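Local coordinates for protein putative antibiotic biosynthesis monooxygenase (PDB 3KKF) that is probably an oxidoreductase of the antibiotic biosynthesis monooxygenase family, with a dimeric alpha-beta barrel type of fold, and binds calcium ions, at residues Lys77-Lys80 with Glu81-Asp85. Sequence-based numbering, arbitrary orientation. Where two conformers were deposited one is given.
Sequences KKYK and EGTLD
The ring of Y79 carries T83 over one face: OG1 sits 3.8 Å above the plane, displaced from the ring centre to the CD1-CE1 side. CE1 of Y79 is 3.9 Å from that oxygen. The T83 methyl CG2 lies near the same rim, 3.9 Å from CD1 of Y79. At the far end of the ring the Y79 hydroxyl is hydrogen-bonded to the hydroxyl of Y22 on helix 19-36, against which T83 also packs.

The T83 hydroxyl also bonds to the backbone of its own helix. With chi1 at 68°, OG1 is turned back toward the preceding turn, from where it donates to Y79 O at 2.8 Å. The same carbonyl accepts T83 N at 3.0 Å, the two donors coming from opposite faces of its plane. A water extends the network, giving one hydrogen to T83 OG1 and the other to K80 O.

Two residues earlier, K77 and E81 form another side-chain pair four residues apart: the flat carboxylate of E81 lies against the K77 chain, its CD 3.6 Å from K77 CG. In one of two conformers, K77 runs extended to CE and bends only at its last torsion (chi4 76°), which leaves NZ 3.5 Å from E81 OE2, a long and probably intermittent salt bridge. Backbone bonds from E81 N to K77 O and from G82 N to K78 O continue the i to i+4 pattern.

The contact lies near the C-terminal end of helix 74-83. Y79 and T83 pack on helix 19-36, while the K77/E81 pair is exposed. K78 reaches E28 of helix 19-36 in a second salt bridge. The T83 hydroxyl donates a hydrogen bond to Y79 O and accepts one from water, so this buried side chain keeps its polar atom satisfied where the helix nears its end.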
loop_
_atom_site.group_PDB
_atom_site.type_symbol
_atom_site.label_atom_id
_atom_site.label_comp_id
_atom_site.label_asym_id
_atom_site.label_seq_id
_atom_site.Cartn_x
_atom_site.Cartn_y
_atom_site.Cartn_z
ATOM N N LYS A 77 1.247 3.095 21.977
ATOM C CA LYS A 77 2.121 3.920 22.866
ATOM C C LYS A 77 3.529 3.320 22.973
ATOM O O LYS A 77 4.535 4.024 22.910
ATOM C CB LYS A 77 1.494 4.008 24.294
ATOM C CG LYS A 77 2.302 4.866 25.364
ATOM C CD LYS A 77 1.676 4.730 26.792
ATOM C CE LYS A 77 2.176 5.793 27.772
ATOM N NZ LYS A 77 1.549 7.131 27.517
ATOM N N LYS A 78 3.572 2.014 23.191
ATOM C CA LYS A 78 4.869 1.319 23.331
ATOM C C LYS A 78 5.699 1.539 22.057
ATOM O O LYS A 78 6.879 1.855 22.129
ATOM C CB LYS A 78 4.668 -0.188 23.554
ATOM C CG LYS A 78 6.001 -0.969 23.578
ATOM C CD LYS A 78 5.834 -2.410 23.819
ATOM C CE LYS A 78 7.193 -3.106 23.787
ATOM N NZ LYS A 78 7.105 -4.578 23.940
ATOM N N TYR A 79 5.076 1.337 20.894
ATOM C CA TYR A 79 5.736 1.549 19.613
ATOM C C TYR A 79 6.170 2.998 19.402
ATOM O O TYR A 79 7.318 3.265 19.032
ATOM C CB TYR A 79 4.786 1.112 18.480
ATOM C CG TYR A 79 5.135 1.634 17.118
ATOM C CD1 TYR A 79 6.247 1.189 16.428
ATOM C CD2 TYR A 79 4.309 2.545 16.481
ATOM C CE1 TYR A 79 6.570 1.696 15.167
ATOM C CE2 TYR A 79 4.616 3.021 15.216
ATOM C CZ TYR A 79 5.745 2.609 14.570
ATOM O OH TYR A 79 6.055 3.085 13.318
ATOM N N LYS A 80 5.248 3.941 19.608
ATOM C CA LYS A 80 5.536 5.357 19.364
ATOM C C LYS A 80 6.680 5.856 20.280
ATOM O O LYS A 80 7.611 6.519 19.815
ATOM C CB LYS A 80 4.230 6.196 19.550
ATOM C CG LYS A 80 4.338 7.681 19.129
ATOM C CD LYS A 80 4.449 7.848 17.604
ATOM C CE LYS A 80 4.462 9.341 17.210
ATOM N NZ LYS A 80 4.779 9.569 15.776
ATOM N N GLU A 81 6.617 5.523 21.559
ATOM C CA GLU A 81 7.676 5.918 22.528
ATOM C C GLU A 81 8.995 5.161 22.298
ATOM O O GLU A 81 10.099 5.754 22.372
ATOM C CB GLU A 81 7.184 5.711 23.966
ATOM C CG GLU A 81 6.032 6.633 24.321
ATOM C CD GLU A 81 5.527 6.508 25.771
ATOM O OE1 GLU A 81 5.913 5.563 26.521
ATOM O OE2 GLU A 81 4.717 7.378 26.153
ATOM N N GLY A 82 8.900 3.861 22.034
ATOM C CA GLY A 82 10.068 3.052 21.832
ATOM C C GLY A 82 10.878 3.432 20.621
ATOM O O GLY A 82 12.080 3.300 20.633
ATOM N N THR A 83 10.217 3.910 19.566
ATOM C CA THR A 83 10.873 4.247 18.311
ATOM C C THR A 83 11.087 5.729 18.048
ATOM O O THR A 83 11.607 6.086 17.011
ATOM C CB THR A 83 10.104 3.643 17.093
ATOM O OG1 THR A 83 8.831 4.285 16.934
ATOM C CG2 THR A 83 9.939 2.142 17.253
ATOM N N LEU A 84 10.714 6.580 19.005
ATOM C CA LEU A 84 10.792 8.028 18.795
ATOM C C LEU A 84 12.202 8.495 18.332
ATOM O O LEU A 84 12.300 9.290 17.366
ATOM C CB LEU A 84 10.329 8.793 20.053
ATOM C CG LEU A 84 9.912 10.238 19.843
ATOM C CD1 LEU A 84 8.607 10.295 19.056
ATOM C CD2 LEU A 84 9.753 10.952 21.173
ATOM N N ASP A 85 13.256 7.991 18.957
ATOM C CA ASP A 85 14.620 8.385 18.604
ATOM C C ASP A 85 15.184 7.696 17.362
ATOM O O ASP A 85 16.331 7.987 16.960
ATOM C CB ASP A 85 15.546 8.154 19.793
HETATM O O HOH W 1 8.082 6.940 16.901
#